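SusD-like carbohydrate binding protein BF1063 (Bacteroides fragilis NCTC 9343, PDB 3I4G) probably binds carbohydrate at the outer membrane of the bacterium, as a member of the SusD family of glycan-capturing proteins. Local coordinates at residues D316-Y321 with S422-P426; M361-Y365 with E447-E451. One frame throughout, in Å; residues are numbered along the deposited sequence.

Contact 1 of 2, residues D316-Y321 with S422-P426; sequences DPRLDY and SVNMP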
loop_
_atom_site.group_PDB
_atom_site.type_symbol
_atom_site.label_atom_id
_atom_site.label_comp_id
_atom_site.label_asym_id
_atom_site.label_seq_id
_atom_site.Cartn_x
_atom_site.Cartn_y
_atom_site.Cartn_z
ATOM N N ASP A 316 2.948 8.583 19.687
ATOM C CA ASP A 316 1.740 7.957 19.132
ATOM C C ASP A 316 1.922 6.432 19.209
ATOM O O ASP A 316 2.933 5.918 18.739
ATOM C CB ASP A 316 1.594 8.428 17.693
ATOM C CG ASP A 316 0.252 8.074 17.055
ATOM O OD1 ASP A 316 -0.209 6.926 17.162
ATOM O OD2 ASP A 316 -0.281 8.958 16.365
ATOM N N PRO A 317 0.940 5.700 19.776
ATOM C CA PRO A 317 1.065 4.253 19.865
ATOM C C PRO A 317 1.282 3.591 18.519
ATOM O O PRO A 317 1.873 2.500 18.482
ATOM C CB PRO A 317 -0.279 3.810 20.498
ATOM C CG PRO A 317 -0.712 4.983 21.263
ATOM C CD PRO A 317 -0.274 6.175 20.457
ATOM N N ARG A 318 0.835 4.230 17.430
ATOM C CA ARG A 318 1.030 3.611 16.100
ATOM C C ARG A 318 2.487 3.495 15.703
ATOM O O ARG A 318 2.786 2.670 14.822
ATOM C CB ARG A 318 0.243 4.382 15.030
ATOM C CG ARG A 318 -1.251 4.168 15.182
ATOM C CD ARG A 318 -2.061 5.076 14.318
ATOM N NE ARG A 318 -2.043 6.454 14.834
ATOM C CZ ARG A 318 -2.712 7.464 14.301
ATOM N NH1 ARG A 318 -3.497 7.286 13.254
ATOM N NH2 ARG A 318 -2.596 8.677 14.841
ATOM N N LEU A 319 3.392 4.255 16.344
ATOM C CA LEU A 319 4.811 4.102 16.013
ATOM C C LEU A 319 5.274 2.710 16.408
ATOM O O LEU A 319 5.677 1.925 15.560
ATOM C CB LEU A 319 5.610 5.183 16.719
ATOM C CG LEU A 319 7.095 5.339 16.398
ATOM C CD1 LEU A 319 7.559 6.714 16.901
ATOM C CD2 LEU A 319 7.961 4.206 16.985
ATOM N N ASP A 320 5.146 2.358 17.693
ATOM C CA ASP A 320 5.541 1.020 18.112
ATOM C C ASP A 320 4.669 -0.054 17.473
ATOM O O ASP A 320 5.148 -1.177 17.289
ATOM C CB ASP A 320 5.526 0.899 19.664
ATOM C CG ASP A 320 6.749 1.498 20.331
ATOM O OD1 ASP A 320 7.852 1.398 19.730
ATOM O OD2 ASP A 320 6.608 2.019 21.480
ATOM N N TYR A 321 3.419 0.234 17.123
ATOM C CA TYR A 321 2.628 -0.798 16.430
ATOM C C TYR A 321 3.149 -1.102 15.022
ATOM O O TYR A 321 2.982 -2.191 14.524
ATOM C CB TYR A 321 1.162 -0.410 16.272
ATOM C CG TYR A 321 0.384 -0.211 17.563
ATOM C CD1 TYR A 321 0.698 -0.898 18.705
ATOM C CD2 TYR A 321 -0.756 0.598 17.595
ATOM C CE1 TYR A 321 -0.044 -0.735 19.888
ATOM C CE2 TYR A 321 -1.492 0.784 18.755
ATOM C CZ TYR A 321 -1.127 0.118 19.892
ATOM O OH TYR A 321 -1.841 0.261 21.085
ATOM N N SER A 422 -7.130 1.582 20.946
ATOM C CA SER A 422 -5.720 1.220 21.064
ATOM C C SER A 422 -4.773 2.362 20.697
ATOM O O SER A 422 -3.561 2.226 20.843
ATOM C CB SER A 422 -5.413 0.012 20.187
ATOM O OG SER A 422 -5.720 0.270 18.815
ATOM N N VAL A 423 -5.302 3.477 20.195
ATOM C CA VAL A 423 -4.493 4.612 19.784
ATOM C C VAL A 423 -4.809 5.800 20.684
ATOM O O VAL A 423 -3.902 6.361 21.321
ATOM C CB VAL A 423 -4.724 4.872 18.271
ATOM C CG1 VAL A 423 -4.049 6.161 17.817
ATOM C CG2 VAL A 423 -4.247 3.682 17.427
ATOM N N ASN A 424 -6.077 6.205 20.690
ATOM C CA ASN A 424 -6.583 7.199 21.644
ATOM C C ASN A 424 -5.773 8.494 21.665
ATOM O O ASN A 424 -5.355 8.986 22.721
ATOM C CB ASN A 424 -6.662 6.596 23.037
ATOM C CG ASN A 424 -7.452 7.461 23.997
ATOM O OD1 ASN A 424 -8.471 8.030 23.612
ATOM N ND2 ASN A 424 -6.987 7.548 25.239
HETATM N N MSE A 425 -5.538 9.021 20.472
HETATM C CA MSE A 425 -4.811 10.273 20.330
HETATM C C MSE A 425 -5.757 11.481 20.425
HETATM O O MSE A 425 -6.924 11.362 20.084
HETATM C CB MSE A 425 -4.030 10.267 19.019
HETATM C CG MSE A 425 -2.833 9.334 19.074
HETATM SE SE MSE A 425 -1.380 9.987 20.241
HETATM C CE MSE A 425 -0.781 11.381 19.101
ATOM N N PRO A 426 -5.236 12.637 20.854
ATOM C CA PRO A 426 -6.120 13.778 21.071
ATOM C C PRO A 426 -6.856 14.242 19.831
ATOM O O PRO A 426 -6.260 14.344 18.765
ATOM C CB PRO A 426 -5.166 14.893 21.528
ATOM C CG PRO A 426 -3.948 14.281 21.921
ATOM C CD PRO A 426 -3.856 12.935 21.263
#
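A short helix can be anchored by its first turn, and residues 316-321 do this against the irregular loop 422-426. Asp-316 is the N-cap: its OD1 accepts from the backbone N of Arg-318 at 2.9 Å, and the same carboxylate grips the Arg-318 side chain, with Asp-316 OD1 3.0 Å from NE and OD2 2.8 Å from NH2 in a two-pronged salt bridge. Its OD2 also lies 3.7 Å from CE of Met-425, a selenomethionine. Pro-317 has no amide hydrogen, and none is called for in the first turn of a helix; its CB points at the loop, its CG rests 3.5 Å from Val-423 O and its CD 4.0 Å from Met-425 SE. In this SusD-family protein the contact fastens helix 317-322 to the connection between helices 414-418 and 433-447. The guanidinium of Arg-318, oriented by Asp-316, takes Val-423 over one face, with NE 3.6 Å from CG1, while its NH1 forms salt bridges to Glu-443 and Glu-447. One turn on from Pro-317, Tyr-321 donates its OH to Ser-422 O at 2.6 Å, and the edge of its ring meets Val-423, CE2 to CG2 being 4.2 Å.

Contact 2 of 2, residues M361-Y365 with E447-E451; sequences MMRKY and ELAME
Burying a lysine requires that its ammonium be met by acceptors, and Lys-364 satisfies this with a carboxylate and a peptide carbonyl. Its NZ donates to Glu-451 OE2 at 2.7 Å, a salt bridge, and to Ala-449 O at 2.8 Å; Tyr-236 OH is a further partner. The chain of Lys-364 reaches across with chi1, chi2 and chi4 t and chi3 near -79°. Glu-451 (chi1 m, chi2 t) also pairs through OE2 with Arg-386, while a water accepts from Tyr-365 OH at 2.7 Å and donates to Glu-451 OE1 at 2.9 Å.

The acceptors are set by a type II beta turn, Leu-448 to Glu-451, just after helix 433-447. Ala-449 (phi/psi -58/135) and Met-450 (74/15) occupy its central positions, and Glu-451 N bonds Leu-448 O at 3.2 Å. Across from it, the strand ends at Met-362; Arg-363 is at -89/-35, Lys-364 at -55/142 and Tyr-365 at 85/-2. The closest CA pair is Lys-364 with Met-450, 7.5 Å apart.

Around this polar centre, Tyr-365 (chi1 -60°) brings its ring edge to the turn, CE2 lying 3.6 Å from Met-450 O and OH 3.3 Å from Glu-451 CA. Farther out, selenomethionine Met-362 (chi1 t, chi2 t, chi3 p) sets SE 3.9 Å from CB of Met-450, a second selenomethionine with all three chi angles m; both touch Val-281. The buried ammonium, met by Glu-451 OE2 and Ala-449 O, thus ties the loop following strand 360-362 to the turn through directional bonds, although Met-450 O is buried without a hydrogen-bonding partner.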
loop_
_atom_site.group_PDB
_atom_site.type_symbol
_atom_site.label_atom_id
_atom_site.label_comp_id
_atom_site.label_asym_id
_atom_site.label_seq_id
_atom_site.Cartn_x
_atom_site.Cartn_y
_atom_site.Cartn_z
HETATM N N MSE A 361 12.871 -1.680 11.439
HETATM C CA MSE A 361 12.207 -2.802 10.817
HETATM C C MSE A 361 10.708 -2.598 10.883
HETATM O O MSE A 361 10.219 -1.790 11.680
HETATM C CB MSE A 361 12.597 -4.094 11.503
HETATM C CG MSE A 361 14.059 -4.472 11.366
HETATM SE SE MSE A 361 14.477 -4.985 9.477
HETATM C CE MSE A 361 13.713 -6.602 9.476
HETATM N N MSE A 362 9.967 -3.341 10.059
HETATM C CA MSE A 362 8.507 -3.274 10.082
HETATM C C MSE A 362 7.925 -4.292 11.045
HETATM O O MSE A 362 8.162 -5.479 10.937
HETATM C CB MSE A 362 7.926 -3.524 8.673
HETATM C CG MSE A 362 6.404 -3.485 8.622
HETATM SE SE MSE A 362 5.751 -3.643 6.790
HETATM C CE MSE A 362 6.094 -5.458 6.602
ATOM N N ARG A 363 7.116 -3.810 11.981
ATOM C CA ARG A 363 6.358 -4.661 12.921
ATOM C C ARG A 363 4.991 -5.033 12.340
ATOM O O ARG A 363 4.471 -6.128 12.600
ATOM C CB ARG A 363 6.170 -3.946 14.269
ATOM C CG ARG A 363 5.683 -4.872 15.366
ATOM C CD ARG A 363 5.337 -4.177 16.654
ATOM N NE ARG A 363 6.470 -3.620 17.393
ATOM C CZ ARG A 363 7.197 -4.292 18.282
ATOM N NH1 ARG A 363 7.019 -5.591 18.474
ATOM N NH2 ARG A 363 8.162 -3.678 18.942
ATOM N N LYS A 364 4.381 -4.126 11.590
ATOM C CA LYS A 364 3.060 -4.341 10.990
ATOM C C LYS A 364 3.071 -5.622 10.170
ATOM O O LYS A 364 4.062 -5.926 9.519
ATOM C CB LYS A 364 2.667 -3.159 10.136
ATOM C CG LYS A 364 1.233 -3.178 9.622
ATOM C CD LYS A 364 0.821 -1.862 8.966
ATOM C CE LYS A 364 0.453 -0.765 10.003
ATOM N NZ LYS A 364 0.045 0.535 9.386
ATOM N N TYR A 365 1.936 -6.350 10.240
ATOM C CA TYR A 365 1.625 -7.591 9.510
ATOM C C TYR A 365 2.146 -8.872 10.160
ATOM O O TYR A 365 1.858 -9.955 9.666
ATOM C CB TYR A 365 2.113 -7.521 8.054
ATOM C CG TYR A 365 1.544 -6.420 7.216
ATOM C CD1 TYR A 365 0.216 -6.428 6.792
ATOM C CD2 TYR A 365 2.341 -5.352 6.813
ATOM C CE1 TYR A 365 -0.305 -5.402 6.027
ATOM C CE2 TYR A 365 1.816 -4.315 6.069
ATOM C CZ TYR A 365 0.507 -4.347 5.655
ATOM O OH TYR A 365 0.028 -3.348 4.876
ATOM N N GLU A 447 -1.563 6.941 9.783
ATOM C CA GLU A 447 -2.516 5.831 9.866
ATOM C C GLU A 447 -2.188 4.695 8.925
ATOM O O GLU A 447 -2.292 3.525 9.308
ATOM C CB GLU A 447 -3.923 6.353 9.605
ATOM C CG GLU A 447 -4.981 5.291 9.596
ATOM C CD GLU A 447 -5.207 4.582 10.914
ATOM O OE1 GLU A 447 -4.789 5.110 11.961
ATOM O OE2 GLU A 447 -5.806 3.493 10.895
ATOM N N LEU A 448 -1.757 5.020 7.708
ATOM C CA LEU A 448 -1.532 4.018 6.675
ATOM C C LEU A 448 -0.081 3.676 6.457
ATOM O O LEU A 448 0.237 2.978 5.496
ATOM C CB LEU A 448 -2.129 4.518 5.351
ATOM C CG LEU A 448 -3.607 4.864 5.361
ATOM C CD1 LEU A 448 -4.000 5.513 4.011
ATOM C CD2 LEU A 448 -4.479 3.644 5.664
ATOM N N ALA A 449 0.803 4.070 7.353
ATOM C CA ALA A 449 2.225 3.830 7.155
ATOM C C ALA A 449 2.559 2.356 6.974
ATOM O O ALA A 449 2.102 1.481 7.718
ATOM C CB ALA A 449 3.056 4.438 8.312
HETATM N N MSE A 450 3.412 2.084 5.986
HETATM C CA MSE A 450 3.939 0.765 5.634
HETATM C C MSE A 450 2.919 -0.119 4.933
HETATM O O MSE A 450 3.200 -1.304 4.757
HETATM C CB MSE A 450 4.538 0.025 6.839
HETATM C CG MSE A 450 5.624 0.810 7.566
HETATM SE SE MSE A 450 7.113 1.476 6.471
HETATM C CE MSE A 450 7.613 -0.238 5.718
ATOM N N GLU A 451 1.799 0.447 4.445
ATOM C CA GLU A 451 0.768 -0.362 3.801
ATOM C C GLU A 451 0.776 -0.227 2.283
ATOM O O GLU A 451 -0.078 -0.801 1.619
ATOM C CB GLU A 451 -0.626 0.003 4.335
ATOM C CG GLU A 451 -0.716 -0.267 5.840
ATOM C CD GLU A 451 -2.034 0.054 6.475
ATOM O OE1 GLU A 451 -3.082 -0.313 5.887
ATOM O OE2 GLU A 451 -2.023 0.661 7.578
HETATM O O HOH W 1 -2.643 -2.972 4.817
#

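Two contacts whose segments alternate along the chain illustrate how a fold is knitted from distant pieces: their centres lie 13 Å apart, yet they touch. The main join is a salt bridge, Arg-318 NH1 to Glu-447 OE1 at 2.8 Å, which runs from the capped helix of contact 1 to the end of helix 433-447 that leads into the turn of contact 2. Glu-447 also pairs with Arg-386 and Arg-420, and Arg-386 reaches Glu-451, so the charges form one connected network. A second approach is a weak hydrogen bond, Arg-363 NE to Asp-320 O at 2.8 Å, just beyond the ends of antiparallel strands 323-325 and 360-362. Contact 2 lies deeper, its centre about 9 Å from the chain centre against about 20 Å for contact 1.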